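Local coordinates for CalS10 (Micromonospora echinospora, PDB 6UK5), which binds S-adenosylmethionine and probably acts as an amino pentose methyltransferase in calicheamicin biosynthesis, at residues G81-A85 against P86-A90; T123-N126 against F127-T130. All coordinates share one frame; numbering follows the deposited sequence.

Contact 1: G81-A85 against P86-A90; sequences GLELA and PAMLA. With SAM (S-adenosylmethionine), chain D.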
loop_
_atom_site.group_PDB
_atom_site.type_symbol
_atom_site.label_atom_id
_atom_site.label_comp_id
_atom_site.label_asym_id
_atom_site.label_seq_id
_atom_site.Cartn_x
_atom_site.Cartn_y
_atom_site.Cartn_z
ATOM N N GLY A 81 12.637 21.057 -22.755
ATOM C CA GLY A 81 12.018 19.759 -22.606
ATOM C C GLY A 81 11.055 19.474 -23.740
ATOM O O GLY A 81 10.527 20.381 -24.387
ATOM N N LEU A 82 10.837 18.181 -23.969
ATOM C CA LEU A 82 9.920 17.698 -24.992
ATOM C C LEU A 82 9.186 16.499 -24.411
ATOM O O LEU A 82 9.820 15.564 -23.913
ATOM C CB LEU A 82 10.685 17.331 -26.271
ATOM C CG LEU A 82 9.965 17.027 -27.589
ATOM C CD1 LEU A 82 9.172 15.735 -27.505
ATOM C CD2 LEU A 82 9.069 18.181 -28.020
ATOM N N GLU A 83 7.858 16.531 -24.467
ATOM C CA GLU A 83 7.037 15.566 -23.746
ATOM C C GLU A 83 5.687 15.446 -24.437
ATOM O O GLU A 83 5.107 16.451 -24.852
ATOM C CB GLU A 83 6.859 15.979 -22.280
ATOM C CG GLU A 83 5.902 15.102 -21.489
ATOM C CD GLU A 83 6.319 13.650 -21.447
ATOM O OE1 GLU A 83 7.518 13.358 -21.636
ATOM O OE2 GLU A 83 5.434 12.799 -21.233
ATOM N N LEU A 84 5.196 14.214 -24.552
ATOM C CA LEU A 84 3.935 13.972 -25.240
ATOM C C LEU A 84 2.743 13.965 -24.292
ATOM O O LEU A 84 1.684 14.504 -24.632
ATOM C CB LEU A 84 3.987 12.641 -25.994
ATOM C CG LEU A 84 2.750 12.344 -26.845
ATOM C CD1 LEU A 84 2.663 13.327 -28.005
ATOM C CD2 LEU A 84 2.755 10.912 -27.349
ATOM N N ALA A 85 2.882 13.365 -23.115
ATOM C CA ALA A 85 1.770 13.303 -22.173
ATOM C C ALA A 85 1.600 14.662 -21.507
ATOM O O ALA A 85 2.505 15.103 -20.787
ATOM C CB ALA A 85 2.012 12.223 -21.127
ATOM N N PRO A 86 0.472 15.353 -21.702
ATOM C CA PRO A 86 0.346 16.702 -21.128
ATOM C C PRO A 86 0.205 16.706 -19.621
ATOM O O PRO A 86 0.543 17.716 -18.989
ATOM C CB PRO A 86 -0.909 17.271 -21.807
ATOM C CG PRO A 86 -1.655 16.100 -22.344
ATOM C CD PRO A 86 -0.731 14.930 -22.444
ATOM N N ALA A 87 -0.269 15.614 -19.021
ATOM C CA ALA A 87 -0.323 15.550 -17.566
ATOM C C ALA A 87 1.075 15.593 -16.968
ATOM O O ALA A 87 1.300 16.249 -15.946
ATOM C CB ALA A 87 -1.061 14.291 -17.117
ATOM N N MET A 88 2.033 14.909 -17.596
ATOM C CA MET A 88 3.398 14.959 -17.087
ATOM C C MET A 88 4.040 16.300 -17.415
ATOM O O MET A 88 4.755 16.872 -16.585
ATOM C CB MET A 88 4.230 13.816 -17.677
ATOM C CG MET A 88 3.578 12.446 -17.551
ATOM S SD MET A 88 3.622 11.762 -15.881
ATOM C CE MET A 88 5.068 10.712 -15.904
ATOM N N LEU A 89 3.789 16.817 -18.620
ATOM C CA LEU A 89 4.285 18.136 -18.996
ATOM C C LEU A 89 3.665 19.249 -18.161
ATOM O O LEU A 89 4.273 20.316 -18.025
ATOM C CB LEU A 89 4.044 18.374 -20.487
ATOM C CG LEU A 89 4.638 19.662 -21.054
ATOM C CD1 LEU A 89 6.147 19.555 -21.126
ATOM C CD2 LEU A 89 4.070 19.918 -22.438
ATOM N N ALA A 90 2.474 19.033 -17.598
ATOM C CA ALA A 90 1.889 20.030 -16.708
ATOM C C ALA A 90 2.741 20.187 -15.455
ATOM O O ALA A 90 3.246 21.276 -15.159
ATOM C CB ALA A 90 0.457 19.633 -16.347
HETATM N N SAM D . 12.825 11.464 -18.285
HETATM C CA SAM D . 11.646 10.959 -17.658
HETATM C C SAM D . 11.883 10.605 -16.157
HETATM O O SAM D . 12.913 9.951 -15.859
HETATM O OXT SAM D . 11.010 11.001 -15.359
HETATM C CB SAM D . 11.140 9.724 -18.414
HETATM C CG SAM D . 9.673 9.533 -18.066
HETATM S SD SAM D . 9.302 7.818 -18.493
HETATM C CE SAM D . 7.852 7.535 -17.491
HETATM C "C5'" SAM D . 8.564 7.831 -20.172
HETATM C "C4'" SAM D . 7.997 9.150 -20.714
HETATM O "O4'" SAM D . 8.045 9.114 -22.152
HETATM C "C3'" SAM D . 6.541 9.424 -20.330
HETATM O "O3'" SAM D . 6.454 10.520 -19.424
HETATM C "C2'" SAM D . 5.841 9.763 -21.661
HETATM O "O2'" SAM D . 5.080 10.962 -21.569
HETATM C "C1'" SAM D . 7.002 9.921 -22.643
HETATM N N9 SAM D . 6.705 9.497 -24.006
HETATM C C8 SAM D . 6.304 8.254 -24.428
HETATM N N7 SAM D . 6.189 8.142 -25.727
HETATM C C5 SAM D . 6.543 9.394 -26.199
HETATM C C6 SAM D . 6.649 9.927 -27.498
HETATM N N6 SAM D . 6.346 9.247 -28.608
HETATM N N1 SAM D . 7.072 11.204 -27.622
HETATM C C2 SAM D . 7.356 11.897 -26.516
HETATM N N3 SAM D . 7.282 11.508 -25.241
HETATM C C4 SAM D . 6.868 10.240 -25.151
#

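Contact 2: T123-N126 against F127-T130; sequences TAVN and FLGT. With SAM (S-adenosylmethionine), chain D.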
loop_
_atom_site.group_PDB
_atom_site.type_symbol
_atom_site.label_atom_id
_atom_site.label_comp_id
_atom_site.label_asym_id
_atom_site.label_seq_id
_atom_site.Cartn_x
_atom_site.Cartn_y
_atom_site.Cartn_z
ATOM N N THR A 123 14.476 4.802 -20.006
ATOM C CA THR A 123 13.821 3.892 -20.950
ATOM C C THR A 123 12.660 4.560 -21.681
ATOM O O THR A 123 11.677 3.904 -22.030
ATOM C CB THR A 123 13.325 2.619 -20.251
ATOM O OG1 THR A 123 12.146 2.910 -19.486
ATOM C CG2 THR A 123 14.404 2.053 -19.332
ATOM N N ALA A 124 12.757 5.870 -21.914
ATOM C CA ALA A 124 11.661 6.579 -22.566
ATOM C C ALA A 124 11.464 6.097 -23.998
ATOM O O ALA A 124 10.325 5.954 -24.461
ATOM C CB ALA A 124 11.922 8.086 -22.536
ATOM N N VAL A 125 12.559 5.830 -24.712
ATOM C CA VAL A 125 12.449 5.421 -26.108
ATOM C C VAL A 125 11.761 4.071 -26.242
ATOM O O VAL A 125 11.159 3.776 -27.281
ATOM C CB VAL A 125 13.845 5.392 -26.756
ATOM C CG1 VAL A 125 14.607 4.145 -26.325
ATOM C CG2 VAL A 125 13.728 5.432 -28.271
ATOM N N ASN A 126 11.821 3.237 -25.212
ATOM C CA ASN A 126 11.261 1.894 -25.295
ATOM C C ASN A 126 9.756 1.856 -25.068
ATOM O O ASN A 126 9.188 0.762 -24.988
ATOM C CB ASN A 126 11.976 0.979 -24.303
ATOM C CG ASN A 126 13.470 0.929 -24.544
ATOM O OD1 ASN A 126 14.235 1.659 -23.915
ATOM N ND2 ASN A 126 13.893 0.084 -25.478
ATOM N N PHE A 127 9.102 3.011 -24.977
ATOM C CA PHE A 127 7.649 3.090 -25.038
ATOM C C PHE A 127 7.144 3.150 -26.469
ATOM O O PHE A 127 5.928 3.175 -26.688
ATOM C CB PHE A 127 7.147 4.297 -24.244
ATOM C CG PHE A 127 7.193 4.088 -22.762
ATOM C CD1 PHE A 127 6.132 3.487 -22.105
ATOM C CD2 PHE A 127 8.307 4.461 -22.029
ATOM C CE1 PHE A 127 6.171 3.276 -20.741
ATOM C CE2 PHE A 127 8.356 4.252 -20.664
ATOM C CZ PHE A 127 7.284 3.658 -20.020
ATOM N N LEU A 128 8.053 3.181 -27.436
ATOM C CA LEU A 128 7.710 2.991 -28.833
ATOM C C LEU A 128 7.594 1.498 -29.117
ATOM O O LEU A 128 8.193 0.665 -28.432
ATOM C CB LEU A 128 8.768 3.645 -29.721
ATOM C CG LEU A 128 9.102 5.082 -29.307
ATOM C CD1 LEU A 128 10.267 5.645 -30.098
ATOM C CD2 LEU A 128 7.874 5.967 -29.489
ATOM N N GLY A 129 6.797 1.162 -30.124
ATOM C CA GLY A 129 6.399 -0.218 -30.318
ATOM C C GLY A 129 7.221 -0.988 -31.329
ATOM O O GLY A 129 7.295 -2.218 -31.260
ATOM N N THR A 130 7.852 -0.282 -32.263
ATOM C CA THR A 130 8.527 -0.913 -33.387
ATOM C C THR A 130 9.916 -0.317 -33.568
ATOM O O THR A 130 10.196 0.807 -33.144
ATOM C CB THR A 130 7.721 -0.746 -34.683
ATOM O OG1 THR A 130 7.844 0.602 -35.152
ATOM C CG2 THR A 130 6.250 -1.060 -34.439
HETATM N N SAM D . 12.825 11.464 -18.285
HETATM C CA SAM D . 11.646 10.959 -17.658
HETATM C C SAM D . 11.883 10.605 -16.157
HETATM O O SAM D . 12.913 9.951 -15.859
HETATM O OXT SAM D . 11.010 11.001 -15.359
HETATM C CB SAM D . 11.140 9.724 -18.414
HETATM C CG SAM D . 9.673 9.533 -18.066
HETATM S SD SAM D . 9.302 7.818 -18.493
HETATM C CE SAM D . 7.852 7.535 -17.491
HETATM C "C5'" SAM D . 8.564 7.831 -20.172
HETATM C "C4'" SAM D . 7.997 9.150 -20.714
HETATM O "O4'" SAM D . 8.045 9.114 -22.152
HETATM C "C3'" SAM D . 6.541 9.424 -20.330
HETATM O "O3'" SAM D . 6.454 10.520 -19.424
HETATM C "C2'" SAM D . 5.841 9.763 -21.661
HETATM O "O2'" SAM D . 5.080 10.962 -21.569
HETATM C "C1'" SAM D . 7.002 9.921 -22.643
HETATM N N9 SAM D . 6.705 9.497 -24.006
HETATM C C8 SAM D . 6.304 8.254 -24.428
HETATM N N7 SAM D . 6.189 8.142 -25.727
HETATM C C5 SAM D . 6.543 9.394 -26.199
HETATM C C6 SAM D . 6.649 9.927 -27.498
HETATM N N6 SAM D . 6.346 9.247 -28.608
HETATM N N1 SAM D . 7.072 11.204 -27.622
HETATM C C2 SAM D . 7.356 11.897 -26.516
HETATM N N3 SAM D . 7.282 11.508 -25.241
HETATM C C4 SAM D . 6.868 10.240 -25.151
#

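Contact 1: G81-A85 against P86-A90
Glu83, the last residue of strand 78-83, lays its aliphatic stem against Leu89 in the first turn of helix 86-95: CB of Glu83 lies 3.8 Å from CD1 of Leu89, and the two side chains run antiparallel alongside one another. With CG of Glu83 anti to the backbone N (chi1 174°) and a bend at chi2, the carboxylate is delivered to the ribose of S-adenosylmethionine. There Glu83 OE2 accepts a hydrogen bond of 3.1 Å from the ligand's O3'; its modelled closeness to O2' is doubtful. OE2 also takes the N-H of Ala85, whose N lies 3.2 Å away and above the carboxylate plane. The other oxygen, OE1, is bonded to N of Gly64, so partners at both oxygens resist rotation of the group. Leu84 turns away from the helix and sets its CB 3.5 Å from C2 of the adenine. Ala85 is the N-cap. Its O receives Leu89 N in a nearly straight bond of 3.0 Å (169° at the hydrogen) and a weak bond from Met88 N. Its CB packs 3.9 Å from CG of Met88, whose bent chain places CE 3.8 Å from O3' of the ligand. An acidic residue at the end of the second Rossmann strand, here the first strand of the unit 78-83, 86-95, 101-103, and bonded to a ribose hydroxyl, is characteristic of class I methyltransferases.

Contact 2: T123-N126 against F127-T130
Phe127 and Leu128 are bonded back to Ala124 and Val125 in a short 3-10 turn, part of the loop that follows strand 115-120 of the Rossmann-type sheet. Phe127 N reaches Ala124 O at 3.2 Å, and Leu128 N meets Val125 O in the same i to i+3 pattern. This is the tightly packed, buried part. The Phe127 ring folds back over the turn, since CG is anti to the carbonyl carbon (chi1 -75°): Ala124 O lies at the ring edge, in its plane, and Thr123 O approaches CD2 obliquely at 3.4 Å. On the other side of the ring plane from Thr123 O, and again obliquely, C5' of S-adenosylmethionine lies 3.6 Å from CE2 of Phe127, while Phe18 meets the ring edge-to-face. With an alanine here, C5' of the ligand and the Phe18 ring would probably lose this aromatic neighbour. The CB of Asn126 points away overall, though it still touches Phe127 N; its amide is held by Trp156 N through OD1 and by Thr216 O and Tyr223 OH through ND2. The loose side begins at Gly129. It and Thr130 are exposed and make no contact with residues 123-126; Thr130 instead caps helix 131-143, its OG1 bonded to Glu133 N. Leu128 closes the packed side, crossing Val125 at about a right angle with CD1 3.9 Å from Val125 CG2, and setting CD2 3.7 Å from the adenine N6.

Contact 1 closes before contact 2 opens, and both lie within the same methyltransferase domain. Their centres are 16 Å apart and their nearest atoms about 7 Å, so they do not touch each other; S-adenosylmethionine, which both touch, bridges the interval. Both lie at the C-terminal ends of parallel strands of the seven-stranded mixed sheet: contact 1 runs from strand 78-83 into helix 86-95, and contact 2 lies in the loop between strand 115-120 and helix 131-143. Strand 57-61 lies between those two strands in the sheet. The cofactor is thus held by the ends of separate strands and what follows them, contact 1 at the ribose, through a bond from O3', and contact 2 against C5' and the adenine amino group.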